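PDB 5GHU: probable fimbrial chaperone YadV from Escherichia coli K-12, which probably acts as a periplasmic chaperone that helps fold pilus subunits for assembly of the fimbriae encoded by its operon. Local coordinates for residues Lys17-Asn28 with Ile62-Met73; Lys119-Lys128 with Pro156-Ser164. All blocks are in the same frame, centred on the assembly; numbering follows the deposited sequence.

Overall arrangement
Both contacts belong to a two-domain, boomerang-shaped chaperone of the PapD family, and their centres lie about 25 Å apart. Interaction 1 comes first along the chain and joins two neighbouring strands, 19-25 and 67-74, inside the immunoglobulin-like N-terminal domain. Interaction 2 follows and bridges the domains: residues 119-128 run out of strand 114-123 of that same sheet into the linker, while residues 156-164 belong to the C-terminal domain. The two touch where CD1 of Leu-72 packs 3.6 Å from CD1 of Leu-120 in the N-terminal core. One contact thus builds the N-terminal domain, and the other sets it against its partner domain.

Interaction 1 (Lys17-Asn28 with Ile62-Met73); sequences KSVNVRLENKGN and IDAKRGQTIKLM
Arg-22 lies across the neighbouring strand 67-73, with one face of its guanidinium over the peptide joining Gly-67 to Gln-68; the backbone N of Gln-68 sits beneath the centre of the group. In the guanidinium plane, NH2 donates to OG1 of Thr-69 (3.1 Å, 161°). At the opposite edge NE and NH1 grip Glu-24 side-on, both at OE2, and the NE-OE2 salt bridge is 2.6 Å long. The side chain leaves CA with CG anti to the backbone N (chi1 179°) and then bends at chi2, which lays the guanidinium on the partner strand. A leucine here would probably leave Glu-24 without its charged mate and Thr-69 OG1 without this donor. Farther along this face, CG2 of Thr-69 rests 3.5 Å from CB of Asn-20. The opposite face is mostly apolar: CG2 of Val-21 meets CD1 of Leu-72 at 3.5 Å, and CD1 of Leu-23 packs on CG1 of Ile-70. Asn-25 closes the far end. Its ND2 donates to Ile-62 O (2.9 Å) from above the carbonyl plane, while OD1 accepts from Gly-27 N in an Asx turn. Beyond it, NZ of Lys-65 reaches Lys-26 O at 2.8 Å. Backbone bonds pair Val-19, Val-21 and Leu-23 with Leu-72, Ile-70 and Gln-68, and the type II turn from Asp-63 to Arg-66 leads into the second strand. The result is an antiparallel strand pair with a polar and a mainly apolar face, as in the sheets of an immunoglobulin-like beta sandwich, here the N-terminal domain of a pilus chaperone.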
loop_
_atom_site.group_PDB
_atom_site.type_symbol
_atom_site.label_atom_id
_atom_site.label_comp_id
_atom_site.label_asym_id
_atom_site.label_seq_id
_atom_site.Cartn_x
_atom_site.Cartn_y
_atom_site.Cartn_z
ATOM N N LYS A 17 17.116 5.234 11.615
ATOM C CA LYS A 17 17.136 4.423 12.821
ATOM C C LYS A 17 15.701 4.126 13.238
ATOM O O LYS A 17 15.404 3.069 13.782
ATOM C CB LYS A 17 17.934 5.159 13.916
ATOM C CG LYS A 17 17.787 4.583 15.298
ATOM C CD LYS A 17 18.568 3.278 15.459
ATOM C CE LYS A 17 18.702 2.906 16.932
ATOM N NZ LYS A 17 19.209 4.058 17.710
ATOM N N SER A 18 14.791 5.044 12.937
ATOM C CA SER A 18 13.366 4.820 13.162
ATOM C C SER A 18 12.564 5.815 12.338
ATOM O O SER A 18 13.132 6.765 11.768
ATOM C CB SER A 18 13.020 4.964 14.648
ATOM O OG SER A 18 13.264 6.296 15.038
ATOM N N VAL A 19 11.256 5.584 12.272
ATOM C CA VAL A 19 10.307 6.450 11.591
ATOM C C VAL A 19 9.084 6.645 12.501
ATOM O O VAL A 19 8.678 5.693 13.183
ATOM C CB VAL A 19 9.891 5.821 10.249
ATOM C CG1 VAL A 19 8.720 6.526 9.626
ATOM C CG2 VAL A 19 11.084 5.747 9.326
ATOM N N ASN A 20 8.483 7.839 12.508
ATOM C CA ASN A 20 7.324 8.067 13.370
ATOM C C ASN A 20 6.034 8.050 12.578
ATOM O O ASN A 20 5.983 8.476 11.395
ATOM C CB ASN A 20 7.434 9.395 14.126
ATOM C CG ASN A 20 8.532 9.397 15.158
ATOM O OD1 ASN A 20 8.892 8.366 15.724
ATOM N ND2 ASN A 20 9.050 10.591 15.447
ATOM N N VAL A 21 4.981 7.539 13.197
ATOM C CA VAL A 21 3.649 7.610 12.597
ATOM C C VAL A 21 2.736 8.211 13.644
ATOM O O VAL A 21 2.786 7.805 14.795
ATOM C CB VAL A 21 3.116 6.214 12.216
ATOM C CG1 VAL A 21 1.682 6.314 11.709
ATOM C CG2 VAL A 21 4.009 5.607 11.147
ATOM N N ARG A 22 1.868 9.127 13.245
ATOM C CA ARG A 22 1.004 9.781 14.229
ATOM C C ARG A 22 -0.429 9.239 14.212
ATOM O O ARG A 22 -1.017 9.033 13.140
ATOM C CB ARG A 22 0.997 11.280 13.949
ATOM C CG ARG A 22 0.130 12.080 14.883
ATOM C CD ARG A 22 0.709 12.131 16.293
ATOM N NE ARG A 22 -0.154 12.946 17.149
ATOM C CZ ARG A 22 0.205 13.410 18.350
ATOM N NH1 ARG A 22 -0.637 14.147 19.076
ATOM N NH2 ARG A 22 1.405 13.095 18.839
ATOM N N LEU A 23 -0.942 8.980 15.410
ATOM C CA LEU A 23 -2.347 8.624 15.648
ATOM C C LEU A 23 -3.075 9.791 16.326
ATOM O O LEU A 23 -2.524 10.463 17.232
ATOM C CB LEU A 23 -2.441 7.403 16.546
ATOM C CG LEU A 23 -1.587 6.220 16.077
ATOM C CD1 LEU A 23 -1.781 5.078 17.076
ATOM C CD2 LEU A 23 -1.960 5.767 14.634
ATOM N N GLU A 24 -4.350 9.969 15.971
ATOM C CA GLU A 24 -5.204 10.952 16.641
ATOM C C GLU A 24 -6.535 10.311 16.958
ATOM O O GLU A 24 -7.085 9.608 16.121
ATOM C CB GLU A 24 -5.453 12.161 15.769
ATOM C CG GLU A 24 -4.190 12.946 15.446
ATOM C CD GLU A 24 -3.701 13.771 16.658
ATOM O OE1 GLU A 24 -4.525 14.116 17.523
ATOM O OE2 GLU A 24 -2.489 14.057 16.732
ATOM N N ASN A 25 -7.056 10.591 18.140
ATOM C CA ASN A 25 -8.392 10.142 18.536
ATOM C C ASN A 25 -9.388 11.254 18.246
ATOM O O ASN A 25 -9.473 12.226 18.989
ATOM C CB ASN A 25 -8.404 9.745 20.007
ATOM C CG ASN A 25 -9.753 9.191 20.456
ATOM O OD1 ASN A 25 -10.728 9.221 19.695
ATOM N ND2 ASN A 25 -9.822 8.720 21.706
ATOM N N LYS A 26 -10.120 11.124 17.148
ATOM C CA LYS A 26 -11.094 12.133 16.733
ATOM C C LYS A 26 -12.426 11.970 17.455
ATOM O O LYS A 26 -13.324 12.784 17.267
ATOM C CB LYS A 26 -11.341 12.067 15.222
ATOM C CG LYS A 26 -10.094 12.218 14.352
ATOM C CD LYS A 26 -9.450 13.596 14.487
ATOM C CE LYS A 26 -10.347 14.695 13.913
ATOM N NZ LYS A 26 -9.818 16.081 14.121
ATOM N N GLY A 27 -12.559 10.913 18.266
ATOM C CA GLY A 27 -13.820 10.570 18.913
ATOM C C GLY A 27 -14.046 11.313 20.214
ATOM O O GLY A 27 -13.243 12.167 20.584
ATOM N N ASN A 28 -15.121 10.985 20.933
ATOM C CA ASN A 28 -15.430 11.715 22.168
ATOM C C ASN A 28 -15.063 10.990 23.461
ATOM O O ASN A 28 -15.140 11.558 24.543
ATOM C CB ASN A 28 -16.908 12.066 22.198
ATOM C CG ASN A 28 -17.320 12.883 21.005
ATOM O OD1 ASN A 28 -18.151 12.452 20.205
ATOM N ND2 ASN A 28 -16.723 14.061 20.856
ATOM N N ILE A 62 -5.292 6.738 24.442
ATOM C CA ILE A 62 -5.395 8.019 23.741
ATOM C C ILE A 62 -6.719 8.677 24.098
ATOM O O ILE A 62 -7.788 8.159 23.752
ATOM C CB ILE A 62 -5.320 7.853 22.239
ATOM C CG1 ILE A 62 -4.145 6.950 21.844
ATOM C CG2 ILE A 62 -5.183 9.252 21.598
ATOM C CD1 ILE A 62 -3.966 6.732 20.303
ATOM N N ASP A 63 -6.660 9.805 24.803
ATOM C CA ASP A 63 -7.881 10.483 25.234
ATOM C C ASP A 63 -8.582 11.102 24.055
ATOM O O ASP A 63 -7.979 11.264 22.992
ATOM C CB ASP A 63 -7.562 11.562 26.250
ATOM C CG ASP A 63 -7.461 11.013 27.636
ATOM O OD1 ASP A 63 -8.094 9.972 27.883
ATOM O OD2 ASP A 63 -6.739 11.598 28.463
ATOM N N ALA A 64 -9.860 11.403 24.228
ATOM C CA ALA A 64 -10.623 12.083 23.198
ATOM C C ALA A 64 -9.879 13.337 22.749
ATOM O O ALA A 64 -9.406 14.121 23.582
ATOM C CB ALA A 64 -12.001 12.456 23.710
ATOM N N LYS A 65 -9.780 13.515 21.436
ATOM C CA LYS A 65 -9.213 14.729 20.859
ATOM C C LYS A 65 -7.746 14.885 21.213
ATOM O O LYS A 65 -7.199 15.977 21.151
ATOM C CB LYS A 65 -9.992 15.963 21.324
ATOM C CG LYS A 65 -11.493 15.819 21.206
ATOM C CD LYS A 65 -11.963 15.684 19.759
ATOM C CE LYS A 65 -13.457 15.330 19.740
ATOM N NZ LYS A 65 -13.982 15.227 18.354
ATOM N N ARG A 66 -7.104 13.797 21.603
ATOM C CA ARG A 66 -5.658 13.818 21.793
ATOM C C ARG A 66 -5.001 12.804 20.864
ATOM O O ARG A 66 -5.683 12.132 20.099
ATOM C CB ARG A 66 -5.303 13.534 23.242
ATOM C CG ARG A 66 -5.870 14.584 24.210
ATOM C CD ARG A 66 -5.142 15.858 23.860
ATOM N NE ARG A 66 -3.850 15.859 24.534
ATOM C CZ ARG A 66 -3.693 16.294 25.789
ATOM N NH1 ARG A 66 -4.737 16.760 26.461
ATOM N NH2 ARG A 66 -2.500 16.262 26.370
ATOM N N GLY A 67 -3.677 12.716 20.890
ATOM C CA GLY A 67 -3.005 11.814 19.940
ATOM C C GLY A 67 -1.789 11.152 20.560
ATOM O O GLY A 67 -1.513 11.330 21.750
ATOM N N GLN A 68 -1.058 10.397 19.745
ATOM C CA GLN A 68 0.062 9.600 20.191
ATOM C C GLN A 68 0.943 9.356 18.983
ATOM O O GLN A 68 0.460 8.915 17.944
ATOM C CB GLN A 68 -0.426 8.251 20.744
ATOM C CG GLN A 68 0.680 7.269 21.135
ATOM C CD GLN A 68 1.510 7.792 22.280
ATOM O OE1 GLN A 68 0.973 8.123 23.348
ATOM N NE2 GLN A 68 2.815 7.897 22.072
ATOM N N THR A 69 2.231 9.635 19.117
ATOM C CA THR A 69 3.181 9.251 18.086
ATOM C C THR A 69 3.708 7.846 18.343
ATOM O O THR A 69 4.103 7.526 19.458
ATOM C CB THR A 69 4.334 10.230 18.029
ATOM O OG1 THR A 69 3.792 11.493 17.673
ATOM C CG2 THR A 69 5.326 9.823 16.934
ATOM N N ILE A 70 3.722 7.018 17.282
ATOM C CA ILE A 70 4.238 5.653 17.384
ATOM C C ILE A 70 5.588 5.621 16.683
ATOM O O ILE A 70 5.698 6.029 15.547
ATOM C CB ILE A 70 3.291 4.631 16.732
ATOM C CG1 ILE A 70 1.890 4.755 17.347
ATOM C CG2 ILE A 70 3.837 3.187 16.849
ATOM C CD1 ILE A 70 1.780 4.471 18.874
ATOM N N LYS A 71 6.595 5.084 17.342
ATOM C CA LYS A 71 7.911 5.006 16.737
ATOM C C LYS A 71 8.084 3.608 16.137
ATOM O O LYS A 71 7.929 2.583 16.830
ATOM C CB LYS A 71 8.998 5.311 17.797
ATOM C CG LYS A 71 10.422 4.963 17.345
ATOM C CD LYS A 71 11.447 5.334 18.400
ATOM C CE LYS A 71 11.636 6.842 18.465
ATOM N NZ LYS A 71 12.739 7.233 19.397
ATOM N N LEU A 72 8.395 3.550 14.847
ATOM C CA LEU A 72 8.597 2.267 14.178
ATOM C C LEU A 72 10.082 2.093 13.984
ATOM O O LEU A 72 10.761 3.009 13.521
ATOM C CB LEU A 72 7.877 2.212 12.839
ATOM C CG LEU A 72 6.402 2.565 12.903
ATOM C CD1 LEU A 72 5.863 2.631 11.436
ATOM C CD2 LEU A 72 5.611 1.568 13.791
ATOM N N MET A 73 10.599 0.931 14.347
ATOM C CA MET A 73 12.042 0.756 14.357
ATOM C C MET A 73 12.463 -0.589 13.760
ATOM O O MET A 73 12.008 -1.634 14.211
ATOM C CB MET A 73 12.570 0.885 15.773
ATOM C CG MET A 73 14.045 0.882 15.786
ATOM S SD MET A 73 14.743 1.215 17.415
ATOM C CE MET A 73 14.071 2.796 17.863
#

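Interaction 2 (Lys119-Lys128 with Pro156-Ser164); sequences KLFYRPDGLK and PTPYYVSFS
This is an interdomain contact, mainly of aromatic and apolar side chains, in the cleft and hinge between the two domains of the chaperone. At the hinge, Leu-127 lies alongside Pro-158 and Tyr-159, its side chain running counter to theirs; its CB lies 3.9 Å from CG of Pro-158, and its CD1 3.8 Å from CE1 of Tyr-159. The Tyr-159 hydroxyl donates to Gly-129 O, just after residues 119-128. Arg-123 brings NE to the edge of the Tyr-159 ring, 3.9 Å from CE1, with guanidinium and ring planes nearly perpendicular at 87°. Salt bridges to Glu-85 and Asp-211 hold that guanidinium. Farther from the hinge, the Phe-121 and Tyr-160 rings meet obliquely, planes at 50°, and CE1 of Phe-121 touches CB of Tyr-160 at 3.6 Å. Lys-119 stretches beyond CG to make a weak hydrogen bond from NZ to Ser-162 OG (3.2 Å). OG1 of Thr-157 accepts from the backbone N of Tyr-159 in an ST turn just before Tyr-160. Strand 9-13 flanks Phe-121 through Ile-11 and touches Ser-162 through Arg-9, strand 86-95 meets Phe-121 at Val-87, and helix 134-137 packs on Thr-157 and Val-161 from the C-terminal domain.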
loop_
_atom_site.group_PDB
_atom_site.type_symbol
_atom_site.label_atom_id
_atom_site.label_comp_id
_atom_site.label_asym_id
_atom_site.label_seq_id
_atom_site.Cartn_x
_atom_site.Cartn_y
_atom_site.Cartn_z
ATOM N N LYS A 119 -0.083 0.435 4.544
ATOM C CA LYS A 119 1.179 -0.181 4.104
ATOM C C LYS A 119 2.394 0.584 4.601
ATOM O O LYS A 119 2.413 1.831 4.622
ATOM C CB LYS A 119 1.246 -0.219 2.581
ATOM C CG LYS A 119 0.189 -1.152 1.986
ATOM C CD LYS A 119 0.117 -0.886 0.442
ATOM C CE LYS A 119 -1.084 -1.538 -0.255
ATOM N NZ LYS A 119 -1.228 -1.011 -1.667
ATOM N N LEU A 120 3.412 -0.190 4.949
ATOM C CA LEU A 120 4.754 0.374 5.207
ATOM C C LEU A 120 5.689 -0.189 4.141
ATOM O O LEU A 120 5.765 -1.402 3.931
ATOM C CB LEU A 120 5.253 0.009 6.608
ATOM C CG LEU A 120 6.686 0.524 6.869
ATOM C CD1 LEU A 120 6.827 0.914 8.375
ATOM C CD2 LEU A 120 7.728 -0.527 6.505
ATOM N N PHE A 121 6.381 0.684 3.416
ATOM C CA PHE A 121 7.334 0.211 2.416
ATOM C C PHE A 121 8.717 0.419 2.945
ATOM O O PHE A 121 9.120 1.587 3.189
ATOM C CB PHE A 121 7.169 0.969 1.070
ATOM C CG PHE A 121 5.815 0.772 0.441
ATOM C CD1 PHE A 121 5.576 -0.331 -0.316
ATOM C CD2 PHE A 121 4.777 1.701 0.622
ATOM C CE1 PHE A 121 4.318 -0.533 -0.931
ATOM C CE2 PHE A 121 3.474 1.464 0.047
ATOM C CZ PHE A 121 3.266 0.368 -0.740
ATOM N N TYR A 122 9.434 -0.686 3.126
ATOM C CA TYR A 122 10.846 -0.624 3.515
ATOM C C TYR A 122 11.680 -0.449 2.244
ATOM O O TYR A 122 11.623 -1.295 1.329
ATOM C CB TYR A 122 11.236 -1.901 4.279
ATOM C CG TYR A 122 12.674 -1.821 4.745
ATOM C CD1 TYR A 122 12.999 -1.159 5.914
ATOM C CD2 TYR A 122 13.676 -2.456 4.024
ATOM C CE1 TYR A 122 14.331 -1.135 6.362
ATOM C CE2 TYR A 122 14.990 -2.466 4.479
ATOM C CZ TYR A 122 15.302 -1.785 5.619
ATOM O OH TYR A 122 16.631 -1.787 6.069
ATOM N N ARG A 123 12.438 0.678 2.161
ATOM C CA ARG A 123 13.111 1.052 0.930
ATOM C C ARG A 123 14.621 1.117 1.186
ATOM O O ARG A 123 15.121 2.074 1.779
ATOM C CB ARG A 123 12.607 2.407 0.428
ATOM C CG ARG A 123 13.229 2.781 -0.910
ATOM C CD ARG A 123 12.687 4.132 -1.402
ATOM N NE ARG A 123 11.278 3.858 -1.747
ATOM C CZ ARG A 123 10.365 4.817 -1.788
ATOM N NH1 ARG A 123 10.715 6.100 -1.605
ATOM N NH2 ARG A 123 9.093 4.507 -2.038
ATOM N N PRO A 124 15.357 0.089 0.745
ATOM C CA PRO A 124 16.825 0.199 0.804
ATOM C C PRO A 124 17.298 1.426 0.040
ATOM O O PRO A 124 16.763 1.749 -1.018
ATOM C CB PRO A 124 17.310 -1.092 0.123
ATOM C CG PRO A 124 16.110 -2.076 0.287
ATOM C CD PRO A 124 14.884 -1.183 0.147
ATOM N N ASP A 125 18.317 2.079 0.574
ATOM C CA ASP A 125 18.905 3.217 -0.125
ATOM C C ASP A 125 19.574 2.732 -1.410
ATOM O O ASP A 125 20.098 1.603 -1.451
ATOM C CB ASP A 125 19.997 3.841 0.739
ATOM C CG ASP A 125 19.482 4.669 1.905
ATOM O OD1 ASP A 125 18.309 4.660 2.249
ATOM O OD2 ASP A 125 20.273 5.404 2.468
ATOM N N GLY A 126 19.626 3.610 -2.408
ATOM C CA GLY A 126 20.384 3.364 -3.610
ATOM C C GLY A 126 19.721 2.537 -4.694
ATOM O O GLY A 126 20.430 2.104 -5.609
ATOM N N LEU A 127 18.419 2.381 -4.629
ATOM C CA LEU A 127 17.755 1.651 -5.711
ATOM C C LEU A 127 17.751 2.452 -7.006
ATOM O O LEU A 127 17.710 3.698 -6.995
ATOM C CB LEU A 127 16.335 1.315 -5.331
ATOM C CG LEU A 127 16.194 0.401 -4.086
ATOM C CD1 LEU A 127 14.726 0.231 -3.785
ATOM C CD2 LEU A 127 16.804 -0.961 -4.371
ATOM N N LYS A 128 17.839 1.724 -8.122
ATOM C CA LYS A 128 17.819 2.346 -9.431
ATOM C C LYS A 128 16.490 3.056 -9.673
ATOM O O LYS A 128 15.431 2.515 -9.381
ATOM C CB LYS A 128 18.004 1.245 -10.494
ATOM C CG LYS A 128 17.969 1.759 -11.911
ATOM C CD LYS A 128 17.941 0.590 -12.890
ATOM C CE LYS A 128 17.966 1.095 -14.334
ATOM N NZ LYS A 128 16.790 1.953 -14.639
ATOM N N PRO A 156 9.250 -4.189 -13.895
ATOM C CA PRO A 156 10.704 -4.414 -14.055
ATOM C C PRO A 156 11.552 -3.636 -13.045
ATOM O O PRO A 156 12.800 -3.660 -13.178
ATOM C CB PRO A 156 10.981 -3.899 -15.473
ATOM C CG PRO A 156 10.018 -2.705 -15.583
ATOM C CD PRO A 156 8.735 -3.122 -14.819
ATOM N N THR A 157 10.896 -3.010 -12.084
ATOM C CA THR A 157 11.611 -2.064 -11.178
ATOM C C THR A 157 11.787 -2.689 -9.777
ATOM O O THR A 157 11.060 -3.647 -9.382
ATOM C CB THR A 157 10.872 -0.713 -10.985
ATOM O OG1 THR A 157 9.801 -0.869 -10.052
ATOM C CG2 THR A 157 10.318 -0.188 -12.301
ATOM N N PRO A 158 12.617 -2.057 -8.951
ATOM C CA PRO A 158 12.718 -2.488 -7.530
ATOM C C PRO A 158 11.704 -1.912 -6.578
ATOM O O PRO A 158 11.828 -2.103 -5.377
ATOM C CB PRO A 158 14.130 -2.005 -7.120
ATOM C CG PRO A 158 14.343 -0.758 -8.036
ATOM C CD PRO A 158 13.703 -1.143 -9.378
ATOM N N TYR A 159 10.664 -1.259 -7.112
ATOM C CA TYR A 159 9.636 -0.615 -6.311
ATOM C C TYR A 159 8.275 -1.273 -6.464
ATOM O O TYR A 159 7.922 -1.736 -7.563
ATOM C CB TYR A 159 9.467 0.868 -6.727
ATOM C CG TYR A 159 10.745 1.658 -6.642
ATOM C CD1 TYR A 159 11.218 2.043 -5.386
ATOM C CD2 TYR A 159 11.456 2.017 -7.796
ATOM C CE1 TYR A 159 12.405 2.809 -5.281
ATOM C CE2 TYR A 159 12.644 2.824 -7.702
ATOM C CZ TYR A 159 13.077 3.192 -6.431
ATOM O OH TYR A 159 14.253 3.930 -6.237
ATOM N N TYR A 160 7.538 -1.325 -5.373
ATOM C CA TYR A 160 6.108 -1.624 -5.510
ATOM C C TYR A 160 5.432 -0.548 -6.329
ATOM O O TYR A 160 5.782 0.660 -6.253
ATOM C CB TYR A 160 5.395 -1.696 -4.132
ATOM C CG TYR A 160 5.789 -2.894 -3.346
ATOM C CD1 TYR A 160 6.969 -2.936 -2.608
ATOM C CD2 TYR A 160 5.031 -4.028 -3.425
ATOM C CE1 TYR A 160 7.338 -4.082 -1.917
ATOM C CE2 TYR A 160 5.422 -5.214 -2.713
ATOM C CZ TYR A 160 6.572 -5.184 -1.970
ATOM O OH TYR A 160 6.951 -6.348 -1.313
ATOM N N VAL A 161 4.391 -0.984 -7.053
ATOM C CA VAL A 161 3.410 -0.029 -7.598
ATOM C C VAL A 161 2.045 -0.349 -7.034
ATOM O O VAL A 161 1.600 -1.503 -7.037
ATOM C CB VAL A 161 3.346 -0.033 -9.143
ATOM C CG1 VAL A 161 2.218 0.922 -9.644
ATOM C CG2 VAL A 161 4.697 0.435 -9.739
ATOM N N SER A 162 1.380 0.711 -6.514
ATOM C CA SER A 162 0.046 0.596 -5.886
ATOM C C SER A 162 -0.907 1.482 -6.675
ATOM O O SER A 162 -0.482 2.529 -7.168
ATOM C CB SER A 162 0.083 1.115 -4.443
ATOM O OG SER A 162 0.964 0.313 -3.611
ATOM N N PHE A 163 -2.171 1.081 -6.757
ATOM C CA PHE A 163 -3.142 1.874 -7.540
ATOM C C PHE A 163 -4.363 2.272 -6.737
ATOM O O PHE A 163 -4.846 1.515 -5.873
ATOM C CB PHE A 163 -3.680 1.048 -8.738
ATOM C CG PHE A 163 -2.606 0.504 -9.667
ATOM C CD1 PHE A 163 -2.040 -0.730 -9.416
ATOM C CD2 PHE A 163 -2.162 1.248 -10.736
ATOM C CE1 PHE A 163 -1.020 -1.253 -10.273
ATOM C CE2 PHE A 163 -1.206 0.749 -11.645
ATOM C CZ PHE A 163 -0.632 -0.530 -11.408
ATOM N N SER A 164 -4.944 3.412 -7.105
ATOM C CA SER A 164 -6.268 3.717 -6.560
ATOM C C SER A 164 -7.348 3.246 -7.519
ATOM O O SER A 164 -8.406 2.840 -7.068
ATOM C CB SER A 164 -6.368 5.208 -6.283
ATOM O OG SER A 164 -6.178 5.964 -7.480
#